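Local coordinates for beta-hexosaminidase Amuc_2018 from Akkermansia muciniphila, a protein that hydrolyses terminal non-reducing N-acetylhexosamine residues from glycans and chitobiose as a zinc-containing beta-N-acetylhexosaminidase of glycosyl hydrolase family 20, in two crystal structures: PDB 6JEA (chain A, 2.27 Å), residues Y350-F355 and H396-A401; PDB 6JEB (chain B, 1.50 Å), residues Y350-F355 and H396-A401. Both blocks share one frame: the second was fitted to the first on N, CA, C and O of the twelve residues, RMSD 0.15 Å. Numbering follows each deposited sequence.

Structure 1 (6JEA); sequences YCYLDF and HAPVWA. With NAG (2-acetamido-2-deoxy-beta-D-glucopyranose), chain C.
Tyr352 and Trp400 meet in the substrate pocket, where the loop after strand 342-345 of the TIM barrel lies beside the end of strand 392-399. In this aromatic contact Trp400 NE1 sits over a face of the Tyr352 ring, 3.4 Å from Tyr352 CE2. Apolar packing follows: Pro398 CG lies 3.7 Å from Tyr352 CE1, and Leu353 CD1 touches Ala397 CB. One backbone hydrogen bond joins the segments, Leu353 N to Pro398 O at 3.0 Å. Asp354 runs alongside Trp400, its CG between backbone N and carbonyl carbon (chi1 53°), which brings OD1 to 3.5 Å from Trp400 CD1. The sugar NAG lies over the indole and is hydrogen-bonded at two ends: Tyr352 OH pairs with O1, near the plane of the tyrosine ring, at 3.0 Å, and O6 donates to Asp354 OD2 at 2.6 Å. Arg101 and Glu402 bind the sugar too.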
# COMPACT_ATOMS: atom_id res chain seq x y z
N TYR A 350 -7.84 6.98 -9.39
CA TYR A 350 -7.38 5.78 -10.06
C TYR A 350 -6.96 4.66 -9.13
O TYR A 350 -6.96 3.49 -9.55
CB TYR A 350 -6.18 6.10 -10.97
CG TYR A 350 -6.43 7.17 -12.01
CD1 TYR A 350 -6.22 8.51 -11.72
CD2 TYR A 350 -6.86 6.84 -13.29
CE1 TYR A 350 -6.44 9.49 -12.66
CE2 TYR A 350 -7.08 7.81 -14.24
CZ TYR A 350 -6.86 9.14 -13.92
OH TYR A 350 -7.08 10.11 -14.87
N CYS A 351 -6.59 4.95 -7.88
CA CYS A 351 -5.86 4.00 -7.05
C CYS A 351 -6.62 3.51 -5.82
O CYS A 351 -6.14 2.57 -5.18
CB CYS A 351 -4.52 4.60 -6.60
SG CYS A 351 -3.45 5.16 -7.95
N TYR A 352 -7.76 4.09 -5.47
CA TYR A 352 -8.52 3.62 -4.31
C TYR A 352 -9.31 2.38 -4.71
O TYR A 352 -10.31 2.48 -5.43
CB TYR A 352 -9.45 4.71 -3.78
CG TYR A 352 -8.79 5.68 -2.83
CD1 TYR A 352 -7.41 5.91 -2.86
CD2 TYR A 352 -9.53 6.37 -1.88
CE1 TYR A 352 -6.81 6.80 -2.00
CE2 TYR A 352 -8.94 7.27 -1.02
CZ TYR A 352 -7.58 7.47 -1.08
OH TYR A 352 -6.99 8.36 -0.21
N LEU A 353 -8.87 1.22 -4.23
CA LEU A 353 -9.49 -0.04 -4.61
C LEU A 353 -10.61 -0.46 -3.67
O LEU A 353 -11.15 -1.56 -3.83
CB LEU A 353 -8.43 -1.15 -4.67
CG LEU A 353 -7.31 -0.89 -5.69
CD1 LEU A 353 -6.49 -2.14 -5.93
CD2 LEU A 353 -7.89 -0.35 -7.00
N ASP A 354 -10.98 0.38 -2.70
CA ASP A 354 -12.19 0.13 -1.94
C ASP A 354 -13.45 0.53 -2.70
O ASP A 354 -14.54 0.04 -2.37
CB ASP A 354 -12.16 0.87 -0.59
CG ASP A 354 -11.87 2.35 -0.74
OD1 ASP A 354 -11.06 2.73 -1.61
OD2 ASP A 354 -12.46 3.15 0.04
N PHE A 355 -13.32 1.37 -3.72
CA PHE A 355 -14.47 1.78 -4.50
C PHE A 355 -14.96 0.62 -5.37
O PHE A 355 -14.16 -0.23 -5.78
CB PHE A 355 -14.12 2.98 -5.39
CG PHE A 355 -13.71 4.21 -4.63
CD1 PHE A 355 -13.91 4.31 -3.26
CD2 PHE A 355 -13.13 5.28 -5.29
CE1 PHE A 355 -13.52 5.44 -2.56
CE2 PHE A 355 -12.74 6.42 -4.60
CZ PHE A 355 -12.94 6.49 -3.23
N HIS A 396 0.94 3.51 -5.85
CA HIS A 396 0.51 2.96 -4.57
C HIS A 396 -1.01 2.88 -4.57
O HIS A 396 -1.68 3.89 -4.76
CB HIS A 396 1.00 3.85 -3.42
CG HIS A 396 1.18 3.13 -2.12
ND1 HIS A 396 2.16 2.17 -1.92
CD2 HIS A 396 0.52 3.24 -0.94
CE1 HIS A 396 2.08 1.72 -0.68
NE2 HIS A 396 1.10 2.35 -0.07
N ALA A 397 -1.55 1.68 -4.36
CA ALA A 397 -3.00 1.50 -4.38
C ALA A 397 -3.50 1.11 -2.99
O ALA A 397 -3.16 0.02 -2.50
CB ALA A 397 -3.40 0.44 -5.40
N PRO A 398 -4.27 1.96 -2.32
CA PRO A 398 -4.83 1.60 -1.01
C PRO A 398 -6.14 0.83 -1.13
O PRO A 398 -7.03 1.18 -1.92
CB PRO A 398 -5.07 2.96 -0.34
CG PRO A 398 -4.45 3.99 -1.26
CD PRO A 398 -4.46 3.39 -2.62
N VAL A 399 -6.26 -0.22 -0.33
CA VAL A 399 -7.50 -0.98 -0.26
C VAL A 399 -8.15 -0.77 1.10
O VAL A 399 -8.10 -1.65 1.97
CB VAL A 399 -7.26 -2.48 -0.53
CG1 VAL A 399 -8.57 -3.18 -0.87
CG2 VAL A 399 -6.25 -2.66 -1.65
N TRP A 400 -8.76 0.40 1.30
CA TRP A 400 -9.40 0.72 2.57
C TRP A 400 -10.48 -0.30 2.90
O TRP A 400 -11.24 -0.73 2.02
CB TRP A 400 -10.00 2.13 2.51
CG TRP A 400 -9.01 3.17 2.10
CD1 TRP A 400 -8.88 3.75 0.88
CD2 TRP A 400 -7.98 3.74 2.92
NE1 TRP A 400 -7.85 4.65 0.88
CE2 TRP A 400 -7.28 4.67 2.13
CE3 TRP A 400 -7.59 3.56 4.25
CZ2 TRP A 400 -6.22 5.42 2.62
CZ3 TRP A 400 -6.53 4.31 4.74
CH2 TRP A 400 -5.85 5.23 3.92
N ALA A 401 -10.56 -0.68 4.17
CA ALA A 401 -11.32 -1.86 4.56
C ALA A 401 -12.43 -1.55 5.56
O ALA A 401 -12.73 -2.37 6.43
CB ALA A 401 -10.38 -2.93 5.12
C1 NAG C . -9.18 8.03 2.45
C2 NAG C . -8.96 8.20 3.96
C3 NAG C . -9.25 6.89 4.70
C4 NAG C . -10.60 6.32 4.30
C5 NAG C . -10.70 6.22 2.78
C6 NAG C . -12.05 5.75 2.29
C7 NAG C . -7.30 9.86 4.66
C8 NAG C . -5.84 10.14 4.88
N2 NAG C . -7.61 8.64 4.23
O1 NAG C . -9.03 9.26 1.83
O3 NAG C . -9.23 7.13 6.10
O4 NAG C . -10.77 5.02 4.85
O5 NAG C . -10.49 7.52 2.21
O6 NAG C . -12.07 5.63 0.88
O7 NAG C . -8.16 10.72 4.86

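Structure 2 (6JEB); sequences YCYLDF and HAPVWA. With ACM (acetamide), chain D.
Trp400 NE1 sits over a face of the Tyr352 ring, 3.1 Å from Tyr352 CE2, in the aromatic contact. Apolar packing follows: Pro398 CG lies 3.6 Å from Tyr352 CE1, and Leu353 CD1 touches Ala397 CB. Leu353 N gives the backbone hydrogen bond between the segments, to Pro398 O at 3.0 Å. Asp354 runs alongside Trp400, its CG between backbone N and carbonyl carbon (chi1 54°), and this brings OD1 to 3.4 Å from Trp400 CD1. Acetamide occupies part of the substrate pocket. Its oxygen accepts a hydrogen bond from Tyr352 OH at 2.7 Å, lies near the plane of the tyrosine ring, and is 3.6 Å from Trp400 CZ2. Asp257, a substrate-binding residue, also bonds to the acetamide, while Trp307 and Trp324 help to line its pocket.

How the two compare
The bound group is what changes: the sugar NAG of structure 1 gives way to the much smaller acetamide in structure 2, so neither pocket is empty. The side chains of Tyr352(A), Asp354(A), Phe355(A) and Trp400(A) and those of Tyr352(B), Asp354(B), Phe355(B) and Trp400(B) keep their place within the error, and the CA atoms coincide likewise. The tyrosine hydroxyl has a ligand partner in each structure. Tyr352(A) OH pairs with NAG O1 at 3.0 Å. Tyr352(B) OH donates to the acetamide oxygen, ACM O, at 2.7 Å. NAG lies along the indole of Trp400(A), whereas acetamide meets Trp400(B) at the six-membered ring, with its oxygen nearest CZ2. With the pyranose go its O6 and ring carbons. Asp354(A) OD2 accepts a hydrogen bond from NAG O6 at 2.6 Å, and Phe355(A) touches that same oxygen; acetamide touches neither Asp354(B) nor Phe355(B), so the hold on the sugar's O6 end probably has no equivalent in structure 2.

Structure 2 (6JEB)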
# COMPACT_ATOMS: atom_id res chain seq x y z
N TYR B 350 -7.99 6.75 -9.39
CA TYR B 350 -7.46 5.58 -10.07
C TYR B 350 -7.05 4.46 -9.13
O TYR B 350 -7.04 3.29 -9.52
CB TYR B 350 -6.21 5.95 -10.87
CG TYR B 350 -6.43 6.97 -11.96
CD1 TYR B 350 -6.31 8.33 -11.70
CD2 TYR B 350 -6.76 6.57 -13.25
CE1 TYR B 350 -6.51 9.27 -12.69
CE2 TYR B 350 -6.96 7.51 -14.26
CZ TYR B 350 -6.83 8.85 -13.97
OH TYR B 350 -7.03 9.79 -14.95
N CYS B 351 -6.68 4.82 -7.89
CA CYS B 351 -5.90 3.92 -7.04
C CYS B 351 -6.62 3.49 -5.78
O CYS B 351 -6.08 2.64 -5.05
CB CYS B 351 -4.59 4.60 -6.61
SG CYS B 351 -3.54 5.11 -7.97
N TYR B 352 -7.79 4.04 -5.49
CA TYR B 352 -8.53 3.70 -4.28
C TYR B 352 -9.36 2.47 -4.58
O TYR B 352 -10.46 2.56 -5.14
CB TYR B 352 -9.34 4.90 -3.80
CG TYR B 352 -8.56 5.76 -2.82
CD1 TYR B 352 -7.19 5.97 -2.98
CD2 TYR B 352 -9.19 6.36 -1.72
CE1 TYR B 352 -6.46 6.73 -2.09
CE2 TYR B 352 -8.47 7.13 -0.82
CZ TYR B 352 -7.10 7.31 -1.01
OH TYR B 352 -6.38 8.05 -0.10
N LEU B 353 -8.84 1.30 -4.22
CA LEU B 353 -9.47 0.05 -4.62
C LEU B 353 -10.60 -0.37 -3.69
O LEU B 353 -11.21 -1.42 -3.92
CB LEU B 353 -8.42 -1.06 -4.79
CG LEU B 353 -7.30 -0.68 -5.77
CD1 LEU B 353 -6.37 -1.86 -6.03
CD2 LEU B 353 -7.87 -0.12 -7.10
N ASP B 354 -10.89 0.42 -2.66
CA ASP B 354 -12.13 0.21 -1.93
C ASP B 354 -13.36 0.61 -2.74
O ASP B 354 -14.46 0.14 -2.44
CB ASP B 354 -12.09 0.93 -0.57
CG ASP B 354 -11.76 2.42 -0.69
OD1 ASP B 354 -10.90 2.79 -1.52
OD2 ASP B 354 -12.34 3.22 0.08
N PHE B 355 -13.19 1.44 -3.77
CA PHE B 355 -14.33 1.88 -4.56
C PHE B 355 -14.83 0.72 -5.42
O PHE B 355 -14.05 -0.16 -5.81
CB PHE B 355 -13.93 3.05 -5.48
CG PHE B 355 -13.53 4.32 -4.75
CD1 PHE B 355 -13.58 4.43 -3.37
CD2 PHE B 355 -13.09 5.42 -5.48
CE1 PHE B 355 -13.21 5.61 -2.71
CE2 PHE B 355 -12.71 6.60 -4.84
CZ PHE B 355 -12.78 6.70 -3.46
N HIS B 396 0.84 3.67 -5.86
CA HIS B 396 0.46 3.04 -4.60
C HIS B 396 -1.06 2.97 -4.55
O HIS B 396 -1.73 3.99 -4.71
CB HIS B 396 0.98 3.92 -3.46
CG HIS B 396 1.05 3.26 -2.12
ND1 HIS B 396 2.09 2.42 -1.76
CD2 HIS B 396 0.25 3.36 -1.03
CE1 HIS B 396 1.91 2.02 -0.51
NE2 HIS B 396 0.81 2.58 -0.05
N ALA B 397 -1.60 1.78 -4.33
CA ALA B 397 -3.05 1.59 -4.32
C ALA B 397 -3.54 1.12 -2.95
O ALA B 397 -3.26 -0.03 -2.57
CB ALA B 397 -3.47 0.59 -5.40
N PRO B 398 -4.25 1.95 -2.20
CA PRO B 398 -4.82 1.50 -0.92
C PRO B 398 -6.10 0.70 -1.12
O PRO B 398 -6.96 1.05 -1.93
CB PRO B 398 -5.13 2.81 -0.18
CG PRO B 398 -4.47 3.91 -0.99
CD PRO B 398 -4.38 3.41 -2.39
N VAL B 399 -6.22 -0.37 -0.33
CA VAL B 399 -7.47 -1.13 -0.29
C VAL B 399 -8.13 -0.89 1.06
O VAL B 399 -8.12 -1.75 1.95
CB VAL B 399 -7.26 -2.63 -0.59
CG1 VAL B 399 -8.58 -3.26 -1.02
CG2 VAL B 399 -6.20 -2.84 -1.69
N TRP B 400 -8.71 0.30 1.23
CA TRP B 400 -9.31 0.68 2.50
C TRP B 400 -10.41 -0.31 2.87
O TRP B 400 -11.16 -0.78 2.00
CB TRP B 400 -9.90 2.08 2.39
CG TRP B 400 -8.88 3.13 2.07
CD1 TRP B 400 -8.70 3.77 0.86
CD2 TRP B 400 -7.92 3.69 2.97
NE1 TRP B 400 -7.67 4.68 0.97
CE2 TRP B 400 -7.19 4.66 2.25
CE3 TRP B 400 -7.62 3.47 4.32
CZ2 TRP B 400 -6.15 5.40 2.83
CZ3 TRP B 400 -6.60 4.21 4.90
CH2 TRP B 400 -5.88 5.17 4.16
N ALA B 401 -10.51 -0.62 4.16
CA ALA B 401 -11.30 -1.78 4.57
C ALA B 401 -12.44 -1.44 5.53
O ALA B 401 -12.93 -2.34 6.21
CB ALA B 401 -10.40 -2.88 5.14
C1 ACM D . -7.12 8.93 3.07
O ACM D . -7.77 8.57 2.14
N ACM D . -7.79 9.25 4.28
C2 ACM D . -5.60 9.06 3.03